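Local coordinates for conserved hypothetical protein (PDB 2FEX) that is of unknown function but belongs to the DJ-1/PfpI family, within the glutaminase I-like clan, at residues S125-Y129 with P130-G134; G71-S74 with W75-T79; G170-G173 with P174-A178; A162-I165 with L166-L169. One frame throughout, in Å; residues are numbered along the deposited sequence.

Interaction 1: residues S125-Y129 with P130-G134; sequences SHKAY and PAYRG
His-126 and Tyr-132 come together through different first torsions. His-126 keeps CG beside its own backbone N (chi1 -75°), while Tyr-132 swings CG anti to its N (chi1 170°). The result places the CB of His-126 squarely over one face of the Tyr-132 ring, 3.5 Å from its centroid, a CH-pi contact. The imidazole then presents its edge to this ring in an edge-to-face pair, with the planes at 72°. The backbone N of Gly-134 sits 3.6 Å above the opposite face, so the phenol is held flat between the two. Lys-127 adds its CG, 4.0 Å from Tyr-132 CE2, and its NZ makes a salt bridge with Glu-135. His-126 bonds through ND1 to Ser-105 and through NE2 to Thr-119 O. These two bonds hold the imidazole in its rotation. Tyr-132 OH bonds to His-118. In the backbone, Tyr-132 N donates to Tyr-129 O at 2.9 Å. A water lies 2.9 Å from Tyr-129 O and 2.8 Å from Tyr-132 O, though more acceptors lie in reach than it has protons. The bond between Tyr-129 and Tyr-132 closes a type I beta turn, which takes the chain away from helix 123-127 in this DJ-1/PfpI fold.

Interaction 2: residues G71-S74 with W75-T79; sequences GGLS and WEKGT
Leu-73 and Ser-74 meet Trp-75 to Thr-79 in a local contact around one short helical turn. It lies where the loop after strand 66-69 runs into helix 74-77. Backbone bonds hold the turn. Lys-77 N donates to Leu-73 O at 3.0 Å, and Thr-79 N donates to Ser-74 O at 3.0 Å. Gly-78 leaves the helix with positive phi, and the exit is a Schellman motif.

The indole of Trp-75 folds back over the start of the turn. Ser-74 OG stands 3.4 Å above one face of the indole plane, offset toward the rim. Gly-72 O approaches the edge in the ring plane, 3.5 Å from CE3 of Trp-75. The indole also packs on Ala-102, Ala-103 and Ala-106 of helix 102-109.

Leu-73 is flanked by two charged side chains, which meet it through different parts. In one of its two conformers Lys-77 brings CE to 3.6 Å from Leu-73 CB. Glu-76 brings its carboxylate to Leu-73 CD2, with OE1 at 3.5 Å. Leu-73 also packs on Ser-26 of the second subunit.

A water bridges the loop and the turn. It donates to Gly-72 O at 2.8 Å and to Glu-76 OE1, and it accepts from Glu-76 N. With CG of Glu-76 lodged between N and the carbonyl carbon, chi1 (59°) turns the otherwise extended chain toward this water. One water thus serves a loop carbonyl, a helix N-H and a carboxylate oxygen, tying the Glu-76 side chain to the backbone that precedes it.

Interaction 3: residues G170-G173 with P174-A178; sequences GLFG and PEAEA
Phe-172 and Gly-173 meet Ala-176 and Glu-177 at the N-terminal end of helix 174-180. Gly-173 is the N-cap residue and Pro-174 begins the helix. The linker itself starts at Gly-170, whose positive phi ends helix 158-168 in a Schellman motif.

The backbone bonds come first. Glu-177 N donates to Gly-173 O at 2.9 Å, with an N-H...O angle of 166°. Ala-178 N repeats the helical pattern one residue on, donating to Pro-174 O. Before the cap, Phe-172 is the centre of an inverse gamma turn, closed by a weak bond from Gly-173 N to Leu-171 O.

The apolar contacts centre on the ring of Phe-172. With CG anti to the backbone N (chi1 -164°), the ring is carried over to Ala-176 and Glu-177 of the first helical turn. Its CD1 lies 3.7 Å from the CB of Ala-176. Glu-177 CB makes an off-centre CH-pi contact, 4.2 Å from the ring centroid. The ring is also touched by Val-163 and Lys-167, so it fills the corner between helices 158-168 and 174-180. Ala-176 CB has a second neighbour in the linker, Leu-171 O at 3.4 Å. Leu-171 turns its own side chain to Leu-166, Thr-2 and Val-30.

The last kind of contact is through water. The extended side chain of Glu-177 passes the ring, its carboxylate plane 33° from that of the phenyl group. One water donates to Phe-172 O at 2.9 Å and to Glu-177 OE1 at 2.8 Å.

Interaction 4: residues A162-I165 with L166-L169; sequences AVEI and LKSL
Val-163 and Lys-167, like Ile-165 and Leu-169, are neighbours one turn apart at the C-terminal end of alpha-helix 158-168, with Leu-169 just beyond it. The backbone bonds are the regular i to i+4 set. Leu-166 N donates to Ala-162 O, and Ser-168 N to Glu-164 O. Lys-167 N donates to Val-163 O at 2.8 Å. The final bond, Leu-169 N to Ile-165 O, is longer at 3.1 Å and also more bent, with an N-H...O angle of 146°.

Two sides of the helix differ in character. On the side facing the sheet, Ile-165 reaches Leu-96 and Ala-98 of strand 96-100, and Leu-20 of helix 18-27. Leu-166 also packs on Leu-20. Leu-169 lies alongside Ile-165, its CD1 4.1 Å from Ile-165 CG2, and it too rests on Leu-96. The helix thus packs against strand 96-100 of the central sheet.

On the side that faces Phe-172, Lys-167 runs extended beside Val-163, with CE 3.7 Å from Val-163 CG1. Glu-164 bends at chi2 (-66°) and its carboxylate comes back across the lysine chain. The opposite charges probably attract without forming a salt bridge: Glu-164 OE2 and Lys-167 NZ stay 4.7 Å apart.

The four contacts form two touching pairs. Interactions 3 and 4 adjoin along the chain, their centres about 9 Å apart. Leu-171 N lies 2.9 Å from Leu-166 O, a probable hydrogen bond that joins the linker to the helix end. Interactions 1 and 2 are distant in sequence, yet Tyr-129 OH comes within 3.3 Å of Trp-75 CD1. Interactions 2 and 4 have centres about 25 Å apart and lie on opposite sides of the chain's centre. Gly-99, Cys-101 and Ala-103 match a nucleophile elbow, as in relatives of this family, though unconfirmed here. Gly-71 of interaction 2 touches this group; Ile-165 of interaction 4 lies near it without contact.

Interaction 1: residues S125-Y129 with P130-G134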
ATOM      1  N   SER A 125     -23.032   5.327   0.996  1.00 16.07           N
ATOM      2  CA  SER A 125     -21.913   6.076   0.394  0.50 14.75           C
ATOM      3  C   SER A 125     -22.187   6.394  -1.073  1.00 15.14           C
ATOM      4  O   SER A 125     -21.952   7.528  -1.515  1.00 15.15           O
ATOM      5  CB  SER A 125     -20.581   5.338   0.564  0.50 15.04           C
ATOM      6  OG  SER A 125     -20.302   5.124   1.935  0.50 10.94           O
ATOM      7  N   HIS A 126     -22.721   5.417  -1.820  1.00 14.37           N
ATOM      8  CA  HIS A 126     -23.058   5.677  -3.224  1.00 14.41           C
ATOM      9  C   HIS A 126     -24.249   6.633  -3.349  1.00 15.44           C
ATOM     10  O   HIS A 126     -24.284   7.517  -4.201  1.00 15.85           O
ATOM     11  CB  HIS A 126     -23.353   4.347  -3.951  1.00 14.14           C
ATOM     12  CG  HIS A 126     -22.101   3.540  -4.255  1.00 14.69           C
ATOM     13  ND1 HIS A 126     -20.860   3.836  -3.724  1.00 16.41           N
ATOM     14  CD2 HIS A 126     -21.932   2.419  -5.007  1.00 16.26           C
ATOM     15  CE1 HIS A 126     -19.964   2.959  -4.171  1.00 15.98           C
ATOM     16  NE2 HIS A 126     -20.598   2.063  -4.927  1.00 15.29           N
ATOM     17  N   LYS A 127     -25.222   6.439  -2.473  1.00 14.76           N
ATOM     18  CA  LYS A 127     -26.479   7.210  -2.511  1.00 16.64           C
ATOM     19  C   LYS A 127     -26.256   8.675  -2.172  1.00 15.75           C
ATOM     20  O   LYS A 127     -27.145   9.511  -2.450  1.00 19.92           O
ATOM     21  CB  LYS A 127     -27.568   6.554  -1.601  1.00 17.04           C
ATOM     22  CG  LYS A 127     -28.079   5.226  -2.235  1.00 18.63           C
ATOM     23  CD  LYS A 127     -29.182   4.518  -1.414  1.00 20.62           C
ATOM     24  CE  LYS A 127     -30.416   5.372  -1.230  1.00 28.65           C
ATOM     25  NZ  LYS A 127     -31.242   5.474  -2.451  1.00 34.10           N
ATOM     26  N   ALA A 128     -25.107   8.993  -1.573  1.00 16.71           N
ATOM     27  CA  ALA A 128     -24.759  10.430  -1.271  1.00 18.51           C
ATOM     28  C   ALA A 128     -24.621  11.222  -2.580  1.00 19.06           C
ATOM     29  O   ALA A 128     -24.728  12.456  -2.564  1.00 19.59           O
ATOM     30  CB  ALA A 128     -23.520  10.518  -0.487  1.00 18.85           C
ATOM     31  N   TYR A 129     -24.389  10.511  -3.693  1.00 18.00           N
ATOM     32  CA  TYR A 129     -24.329  11.140  -5.045  1.00 17.99           C
ATOM     33  C   TYR A 129     -25.686  11.058  -5.782  1.00 18.52           C
ATOM     34  O   TYR A 129     -26.147   9.962  -6.147  1.00 17.97           O
ATOM     35  CB  TYR A 129     -23.258  10.382  -5.876  1.00 17.12           C
ATOM     36  CG  TYR A 129     -21.850  10.657  -5.417  1.00 16.46           C
ATOM     37  CD1 TYR A 129     -21.077  11.630  -6.067  1.00 16.89           C
ATOM     38  CD2 TYR A 129     -21.294   9.978  -4.320  1.00 12.81           C
ATOM     39  CE1 TYR A 129     -19.772  11.908  -5.637  1.00 16.38           C
ATOM     40  CE2 TYR A 129     -19.982  10.255  -3.860  1.00 15.74           C
ATOM     41  CZ  TYR A 129     -19.231  11.231  -4.552  1.00 18.53           C
ATOM     42  OH  TYR A 129     -17.965  11.510  -4.106  1.00 18.46           O
ATOM     43  N   PRO A 130     -26.342  12.216  -6.055  1.00 21.10           N
ATOM     44  CA  PRO A 130     -27.663  12.161  -6.720  1.00 21.76           C
ATOM     45  C   PRO A 130     -27.696  11.489  -8.082  1.00 20.59           C
ATOM     46  O   PRO A 130     -28.716  10.923  -8.475  1.00 22.26           O
ATOM     47  CB  PRO A 130     -28.086  13.653  -6.857  1.00 24.61           C
ATOM     48  CG  PRO A 130     -27.080  14.416  -6.213  1.00 22.84           C
ATOM     49  CD  PRO A 130     -25.914  13.575  -5.725  1.00 20.70           C
ATOM     50  N   ALA A 131     -26.569  11.491  -8.798  1.00 19.86           N
ATOM     51  CA  ALA A 131     -26.515  10.819 -10.100  1.00 19.66           C
ATOM     52  C   ALA A 131     -26.471   9.296 -10.003  1.00 19.58           C
ATOM     53  O   ALA A 131     -26.603   8.622 -11.021  1.00 20.53           O
ATOM     54  CB  ALA A 131     -25.297  11.369 -10.974  1.00 20.03           C
ATOM     55  N   TYR A 132     -26.231   8.761  -8.793  1.00 17.52           N
ATOM     56  CA  TYR A 132     -26.131   7.307  -8.657  1.00 17.85           C
ATOM     57  C   TYR A 132     -27.527   6.718  -8.708  1.00 19.86           C
ATOM     58  O   TYR A 132     -28.339   6.971  -7.830  1.00 21.07           O
ATOM     59  CB  TYR A 132     -25.505   6.984  -7.314  1.00 16.82           C
ATOM     60  CG  TYR A 132     -25.570   5.524  -6.985  1.00 16.40           C
ATOM     61  CD1 TYR A 132     -24.766   4.607  -7.661  1.00 18.55           C
ATOM     62  CD2 TYR A 132     -26.412   5.074  -5.951  1.00 16.71           C
ATOM     63  CE1 TYR A 132     -24.809   3.235  -7.329  1.00 16.04           C
ATOM     64  CE2 TYR A 132     -26.477   3.711  -5.583  1.00 16.13           C
ATOM     65  CZ  TYR A 132     -25.670   2.792  -6.277  1.00 17.51           C
ATOM     66  OH  TYR A 132     -25.734   1.472  -5.885  1.00 16.65           O
ATOM     67  N   ARG A 133     -27.808   5.972  -9.768  1.00 21.56           N
ATOM     68  CA  ARG A 133     -29.113   5.319  -9.939  1.00 23.15           C
ATOM     69  C   ARG A 133     -28.977   3.797  -9.990  1.00 22.54           C
ATOM     70  O   ARG A 133     -29.896   3.086 -10.483  1.00 25.50           O
ATOM     71  CB  ARG A 133     -29.816   5.877 -11.201  1.00 25.61           C
ATOM     72  CG  ARG A 133     -29.955   7.430 -11.240  1.00 29.79           C
ATOM     73  CD  ARG A 133     -30.815   7.914 -10.068  1.00 37.18           C
ATOM     74  NE  ARG A 133     -32.131   7.268 -10.126  1.00 45.74           N
ATOM     75  CZ  ARG A 133     -32.931   7.007  -9.084  1.00 49.35           C
ATOM     76  NH1 ARG A 133     -32.587   7.339  -7.838  1.00 48.17           N
ATOM     77  NH2 ARG A 133     -34.101   6.415  -9.304  1.00 52.38           N
ATOM     78  N   GLY A 134     -27.874   3.285  -9.437  1.00 21.11           N
ATOM     79  CA  GLY A 134     -27.551   1.845  -9.503  1.00 20.14           C
ATOM     80  C   GLY A 134     -27.961   0.988  -8.291  1.00 19.93           C
ATOM     81  O   GLY A 134     -27.517  -0.161  -8.179  1.00 19.90           O
TER
HETATM   82  O   HOH W   1     -28.378   8.316  -5.373  1.00 24.01           O

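Interaction 2: residues G71-S74 with W75-T79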
ATOM      1  N   GLY A  71      -9.169   5.489  -3.597  1.00 10.92           N
ATOM      2  CA  GLY A  71      -9.832   6.440  -2.728  1.00 11.52           C
ATOM      3  C   GLY A  71      -8.871   7.293  -1.937  1.00 12.68           C
ATOM      4  O   GLY A  71      -7.676   7.427  -2.320  1.00 12.44           O
ATOM      5  N   GLY A  72      -9.387   7.891  -0.842  1.00 13.21           N
ATOM      6  CA  GLY A  72      -8.555   8.850  -0.111  1.00 14.21           C
ATOM      7  C   GLY A  72      -9.460   9.966   0.370  1.00 13.87           C
ATOM      8  O   GLY A  72     -10.702   9.817   0.290  1.00 15.31           O
ATOM      9  N   LEU A  73      -8.858  11.038   0.887  1.00 13.07           N
ATOM     10  CA  LEU A  73      -9.699  11.993   1.682  1.00 14.46           C
ATOM     11  C   LEU A  73     -10.218  13.180   0.885  1.00 13.83           C
ATOM     12  O   LEU A  73     -10.910  14.064   1.445  1.00 14.63           O
ATOM     13  CB  LEU A  73      -8.861  12.547   2.819  1.00 15.11           C
ATOM     14  CG  LEU A  73      -8.338  11.492   3.781  1.00 15.31           C
ATOM     15  CD1 LEU A  73      -7.475  12.144   4.879  1.00 17.29           C
ATOM     16  CD2 LEU A  73      -9.441  10.610   4.426  1.00 18.39           C
ATOM     17  N   SER A  74      -9.841  13.284  -0.388  1.00 13.54           N
ATOM     18  CA  SER A  74     -10.255  14.509  -1.137  1.00 14.48           C
ATOM     19  C   SER A  74     -11.768  14.693  -1.187  1.00 14.36           C
ATOM     20  O   SER A  74     -12.275  15.809  -1.024  1.00 16.06           O
ATOM     21  CB  SER A  74      -9.647  14.581  -2.570  1.00 15.87           C
ATOM     22  OG  SER A  74     -10.063  13.456  -3.335  1.00 13.83           O
ATOM     23  N   TRP A  75     -12.483  13.581  -1.374  1.00 13.58           N
ATOM     24  CA  TRP A  75     -13.980  13.679  -1.388  1.00 16.45           C
ATOM     25  C   TRP A  75     -14.550  14.261  -0.099  1.00 17.63           C
ATOM     26  O   TRP A  75     -15.294  15.265  -0.150  1.00 18.11           O
ATOM     27  CB  TRP A  75     -14.584  12.328  -1.788  1.00 16.04           C
ATOM     28  CG  TRP A  75     -14.166  11.986  -3.213  1.00 16.62           C
ATOM     29  CD1 TRP A  75     -14.794  12.352  -4.391  1.00 15.72           C
ATOM     30  CD2 TRP A  75     -13.013  11.262  -3.579  1.00 13.35           C
ATOM     31  NE1 TRP A  75     -14.065  11.913  -5.467  1.00 13.93           N
ATOM     32  CE2 TRP A  75     -12.971  11.217  -5.004  1.00 13.03           C
ATOM     33  CE3 TRP A  75     -11.983  10.640  -2.848  1.00 12.44           C
ATOM     34  CZ2 TRP A  75     -11.923  10.543  -5.713  1.00 13.58           C
ATOM     35  CZ3 TRP A  75     -10.930  10.001  -3.531  1.00 13.35           C
ATOM     36  CH2 TRP A  75     -10.896   9.965  -4.947  1.00 14.29           C
ATOM     37  N   GLU A  76     -14.142  13.716   1.058  1.00 17.69           N
ATOM     38  CA  GLU A  76     -14.706  14.177   2.320  1.00 19.62           C
ATOM     39  C   GLU A  76     -14.245  15.591   2.632  1.00 20.55           C
ATOM     40  O   GLU A  76     -14.956  16.325   3.333  1.00 22.02           O
ATOM     41  CB  GLU A  76     -14.384  13.251   3.467  1.00 21.15           C
ATOM     42  CG  GLU A  76     -12.973  13.019   3.750  1.00 24.93           C
ATOM     43  CD  GLU A  76     -12.830  11.742   4.566  1.00 31.65           C
ATOM     44  OE1 GLU A  76     -12.940  10.609   3.972  1.00 34.36           O
ATOM     45  OE2 GLU A  76     -12.635  11.910   5.790  1.00 31.58           O
ATOM     46  N   LYS A  77     -13.082  15.966   2.095  1.00 19.25           N
ATOM     47  CA  LYS A  77     -12.533  17.314   2.315  0.50 20.20           C
ATOM     48  C   LYS A  77     -13.139  18.353   1.359  1.00 20.99           C
ATOM     49  O   LYS A  77     -12.886  19.577   1.508  1.00 21.72           O
ATOM     50  CB  LYS A  77     -11.003  17.297   2.207  0.50 19.68           C
ATOM     51  CG  LYS A  77     -10.319  16.622   3.408  0.50 18.05           C
ATOM     52  CD  LYS A  77      -8.802  16.401   3.133  0.50 19.44           C
ATOM     53  CE  LYS A  77      -8.091  15.779   4.329  0.50 21.53           C
ATOM     54  NZ  LYS A  77      -8.501  16.413   5.613  0.50 23.34           N
ATOM     55  N   GLY A  78     -13.935  17.874   0.400  1.00 20.14           N
ATOM     56  CA  GLY A  78     -14.633  18.741  -0.562  1.00 23.01           C
ATOM     57  C   GLY A  78     -13.729  19.327  -1.637  1.00 23.52           C
ATOM     58  O   GLY A  78     -14.085  20.367  -2.278  1.00 23.46           O
ATOM     59  N   THR A  79     -12.581  18.690  -1.869  1.00 21.43           N
ATOM     60  CA  THR A  79     -11.615  19.153  -2.880  1.00 22.15           C
ATOM     61  C   THR A  79     -11.354  18.102  -3.977  1.00 20.72           C
ATOM     62  O   THR A  79     -10.316  18.135  -4.645  1.00 21.19           O
ATOM     63  CB  THR A  79     -10.243  19.493  -2.248  1.00 22.20           C
ATOM     64  OG1 THR A  79      -9.689  18.316  -1.628  1.00 23.71           O
ATOM     65  CG2 THR A  79     -10.385  20.627  -1.251  1.00 25.58           C
TER
HETATM   66  O   HOH W   2     -13.061  11.017   1.111  1.00 15.81           O

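Interaction 3: residues G170-G173 with P174-A178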
ATOM      1  N   GLY A 170      -7.085  -9.852 -18.504  1.00 21.00           N
ATOM      2  CA  GLY A 170      -6.550 -11.169 -18.955  1.00 22.96           C
ATOM      3  C   GLY A 170      -5.127 -11.410 -18.443  1.00 23.15           C
ATOM      4  O   GLY A 170      -4.353 -12.181 -19.051  1.00 25.48           O
ATOM      5  N   LEU A 171      -4.778 -10.822 -17.300  1.00 22.16           N
ATOM      6  CA  LEU A 171      -3.437 -10.913 -16.740  1.00 22.53           C
ATOM      7  C   LEU A 171      -3.346 -11.754 -15.471  1.00 22.08           C
ATOM      8  O   LEU A 171      -2.286 -11.773 -14.837  1.00 23.41           O
ATOM      9  CB  LEU A 171      -2.859  -9.534 -16.403  1.00 23.18           C
ATOM     10  CG  LEU A 171      -2.747  -8.648 -17.626  1.00 27.52           C
ATOM     11  CD1 LEU A 171      -2.325  -7.277 -17.086  1.00 29.56           C
ATOM     12  CD2 LEU A 171      -1.804  -9.223 -18.711  1.00 33.43           C
ATOM     13  N   PHE A 172      -4.435 -12.416 -15.078  1.00 20.62           N
ATOM     14  CA  PHE A 172      -4.399 -13.149 -13.816  1.00 20.37           C
ATOM     15  C   PHE A 172      -4.011 -14.611 -14.065  1.00 22.98           C
ATOM     16  O   PHE A 172      -4.834 -15.510 -13.942  1.00 24.05           O
ATOM     17  CB  PHE A 172      -5.732 -13.042 -13.069  1.00 20.45           C
ATOM     18  CG  PHE A 172      -5.661 -13.436 -11.635  1.00 18.46           C
ATOM     19  CD1 PHE A 172      -4.880 -12.722 -10.728  1.00 20.29           C
ATOM     20  CD2 PHE A 172      -6.428 -14.558 -11.178  1.00 22.26           C
ATOM     21  CE1 PHE A 172      -4.845 -13.122  -9.358  1.00 21.73           C
ATOM     22  CE2 PHE A 172      -6.436 -14.929  -9.831  1.00 22.76           C
ATOM     23  CZ  PHE A 172      -5.640 -14.239  -8.925  1.00 21.90           C
ATOM     24  N   GLY A 173      -2.762 -14.802 -14.444  1.00 22.44           N
ATOM     25  CA  GLY A 173      -2.228 -16.150 -14.678  1.00 25.58           C
ATOM     26  C   GLY A 173      -1.704 -16.754 -13.390  1.00 27.20           C
ATOM     27  O   GLY A 173      -1.898 -16.216 -12.278  1.00 25.00           O
ATOM     28  N   PRO A 174      -0.963 -17.860 -13.524  1.00 29.36           N
ATOM     29  CA  PRO A 174      -0.364 -18.524 -12.376  1.00 29.99           C
ATOM     30  C   PRO A 174       0.603 -17.621 -11.624  1.00 30.09           C
ATOM     31  O   PRO A 174       0.624 -17.678 -10.405  1.00 30.37           O
ATOM     32  CB  PRO A 174       0.399 -19.709 -13.015  1.00 32.09           C
ATOM     33  CG  PRO A 174      -0.186 -19.876 -14.349  1.00 32.07           C
ATOM     34  CD  PRO A 174      -0.643 -18.539 -14.793  1.00 31.25           C
ATOM     35  N   GLU A 175       1.381 -16.804 -12.333  1.00 30.78           N
ATOM     36  CA  GLU A 175       2.333 -15.883 -11.694  1.00 32.05           C
ATOM     37  C   GLU A 175       1.578 -14.835 -10.870  1.00 30.79           C
ATOM     38  O   GLU A 175       1.930 -14.595  -9.716  1.00 30.55           O
ATOM     39  CB  GLU A 175       3.226 -15.178 -12.713  1.00 32.84           C
ATOM     40  CG  GLU A 175       3.962 -16.146 -13.656  1.00 39.42           C
ATOM     41  CD  GLU A 175       3.243 -16.384 -15.005  1.00 45.15           C
ATOM     42  OE1 GLU A 175       1.983 -16.289 -15.117  1.00 41.90           O
ATOM     43  OE2 GLU A 175       3.979 -16.700 -15.971  1.00 50.04           O
ATOM     44  N   ALA A 176       0.544 -14.227 -11.456  1.00 29.45           N
ATOM     45  CA  ALA A 176      -0.243 -13.235 -10.725  1.00 27.64           C
ATOM     46  C   ALA A 176      -0.914 -13.841  -9.496  1.00 27.57           C
ATOM     47  O   ALA A 176      -0.882 -13.238  -8.402  1.00 26.40           O
ATOM     48  CB  ALA A 176      -1.294 -12.565 -11.634  1.00 27.17           C
ATOM     49  N   GLU A 177      -1.547 -15.014  -9.675  1.00 27.06           N
ATOM     50  CA  GLU A 177      -2.273 -15.631  -8.578  1.00 28.80           C
ATOM     51  C   GLU A 177      -1.316 -15.957  -7.416  1.00 29.07           C
ATOM     52  O   GLU A 177      -1.690 -15.790  -6.250  1.00 27.98           O
ATOM     53  CB  GLU A 177      -3.052 -16.877  -9.063  1.00 30.22           C
ATOM     54  CG  GLU A 177      -3.969 -17.506  -8.006  1.00 31.94           C
ATOM     55  CD  GLU A 177      -4.979 -18.501  -8.597  1.00 36.11           C
ATOM     56  OE1 GLU A 177      -4.835 -18.894  -9.779  1.00 40.75           O
ATOM     57  OE2 GLU A 177      -5.928 -18.898  -7.878  1.00 42.23           O
ATOM     58  N   ALA A 178      -0.097 -16.401  -7.744  1.00 29.66           N
ATOM     59  CA  ALA A 178       0.916 -16.755  -6.724  1.00 30.95           C
ATOM     60  C   ALA A 178       1.346 -15.538  -5.876  1.00 30.43           C
ATOM     61  O   ALA A 178       1.517 -15.649  -4.668  1.00 31.17           O
ATOM     62  CB  ALA A 178       2.131 -17.354  -7.376  1.00 32.78           C
TER
HETATM   63  O   HOH W   3      -5.152 -18.024 -12.441  1.00 38.88           O

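Interaction 4: residues A162-I165 with L166-L169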
ATOM      1  N   ALA A 162      -7.328  -5.679  -6.653  1.00 13.80           N
ATOM      2  CA  ALA A 162      -6.226  -5.950  -7.565  1.00 13.59           C
ATOM      3  C   ALA A 162      -6.489  -7.171  -8.452  1.00 13.90           C
ATOM      4  O   ALA A 162      -6.235  -7.139  -9.671  1.00 14.38           O
ATOM      5  CB  ALA A 162      -4.913  -6.109  -6.802  1.00 13.70           C
ATOM      6  N   VAL A 163      -7.007  -8.231  -7.845  1.00 13.29           N
ATOM      7  CA  VAL A 163      -7.216  -9.502  -8.579  1.00 14.51           C
ATOM      8  C   VAL A 163      -8.261  -9.225  -9.690  1.00 14.90           C
ATOM      9  O   VAL A 163      -8.076  -9.670 -10.824  1.00 15.27           O
ATOM     10  CB  VAL A 163      -7.733 -10.583  -7.631  1.00 14.42           C
ATOM     11  CG1 VAL A 163      -8.322 -11.758  -8.427  1.00 17.24           C
ATOM     12  CG2 VAL A 163      -6.614 -10.985  -6.630  1.00 15.20           C
ATOM     13  N   GLU A 164      -9.338  -8.483  -9.373  1.00 14.41           N
ATOM     14  CA  GLU A 164     -10.403  -8.294 -10.391  1.00 15.05           C
ATOM     15  C   GLU A 164      -9.909  -7.408 -11.556  1.00 14.84           C
ATOM     16  O   GLU A 164     -10.312  -7.617 -12.706  1.00 15.82           O
ATOM     17  CB  GLU A 164     -11.679  -7.709  -9.786  1.00 15.99           C
ATOM     18  CG  GLU A 164     -12.394  -8.664  -8.825  1.00 15.80           C
ATOM     19  CD  GLU A 164     -12.955  -9.934  -9.522  1.00 19.07           C
ATOM     20  OE1 GLU A 164     -13.019 -10.032 -10.794  1.00 20.38           O
ATOM     21  OE2 GLU A 164     -13.324 -10.869  -8.773  1.00 21.63           O
ATOM     22  N   ILE A 165      -9.015  -6.448 -11.259  1.00 13.77           N
ATOM     23  CA  ILE A 165      -8.439  -5.609 -12.315  1.00 13.97           C
ATOM     24  C   ILE A 165      -7.593  -6.480 -13.213  1.00 15.26           C
ATOM     25  O   ILE A 165      -7.735  -6.444 -14.467  1.00 16.91           O
ATOM     26  CB  ILE A 165      -7.589  -4.479 -11.711  1.00 13.50           C
ATOM     27  CG1 ILE A 165      -8.565  -3.485 -11.034  1.00 13.23           C
ATOM     28  CG2 ILE A 165      -6.706  -3.775 -12.760  1.00 12.62           C
ATOM     29  CD1 ILE A 165      -7.923  -2.491 -10.056  1.00 13.63           C
ATOM     30  N   LEU A 166      -6.744  -7.302 -12.589  1.00 14.34           N
ATOM     31  CA  LEU A 166      -5.914  -8.213 -13.373  1.00 15.32           C
ATOM     32  C   LEU A 166      -6.725  -9.220 -14.196  1.00 16.47           C
ATOM     33  O   LEU A 166      -6.405  -9.434 -15.354  1.00 18.42           O
ATOM     34  CB  LEU A 166      -4.931  -8.945 -12.480  1.00 16.53           C
ATOM     35  CG  LEU A 166      -3.873  -8.011 -11.869  1.00 17.16           C
ATOM     36  CD1 LEU A 166      -3.036  -8.839 -10.941  1.00 20.62           C
ATOM     37  CD2 LEU A 166      -3.039  -7.278 -12.976  1.00 19.42           C
ATOM     38  N   LYS A 167      -7.769  -9.786 -13.606  1.00 16.21           N
ATOM     39  CA  LYS A 167      -8.637 -10.697 -14.369  1.00 18.88           C
ATOM     40  C   LYS A 167      -9.273  -9.996 -15.565  1.00 19.26           C
ATOM     41  O   LYS A 167      -9.293 -10.564 -16.673  1.00 20.99           O
ATOM     42  CB  LYS A 167      -9.738 -11.288 -13.490  1.00 19.24           C
ATOM     43  CG  LYS A 167      -9.183 -12.300 -12.449  1.00 20.56           C
ATOM     44  CD  LYS A 167     -10.366 -12.863 -11.663  1.00 21.39           C
ATOM     45  CE  LYS A 167      -9.924 -14.098 -10.878  1.00 27.42           C
ATOM     46  NZ  LYS A 167     -11.051 -14.753 -10.126  1.00 28.01           N
ATOM     47  N   SER A 168      -9.807  -8.784 -15.347  1.00 19.20           N
ATOM     48  CA  SER A 168     -10.429  -7.999 -16.444  0.50 19.45           C
ATOM     49  C   SER A 168      -9.473  -7.821 -17.627  1.00 19.96           C
ATOM     50  O   SER A 168      -9.884  -7.869 -18.818  1.00 22.03           O
ATOM     51  CB  SER A 168     -10.902  -6.626 -15.968  0.50 19.28           C
ATOM     52  OG  SER A 168     -11.420  -5.857 -17.057  0.50 14.45           O
ATOM     53  N   LEU A 169      -8.193  -7.628 -17.311  1.00 19.35           N
ATOM     54  CA  LEU A 169      -7.157  -7.413 -18.313  1.00 19.25           C
ATOM     55  C   LEU A 169      -6.549  -8.702 -18.903  1.00 21.07           C
ATOM     56  O   LEU A 169      -5.633  -8.622 -19.752  1.00 22.90           O
ATOM     57  CB  LEU A 169      -6.062  -6.489 -17.733  1.00 18.10           C
ATOM     58  CG  LEU A 169      -6.529  -5.060 -17.402  1.00 17.70           C
ATOM     59  CD1 LEU A 169      -5.457  -4.307 -16.607  1.00 17.88           C
ATOM     60  CD2 LEU A 169      -6.823  -4.300 -18.712  1.00 22.06           C
TER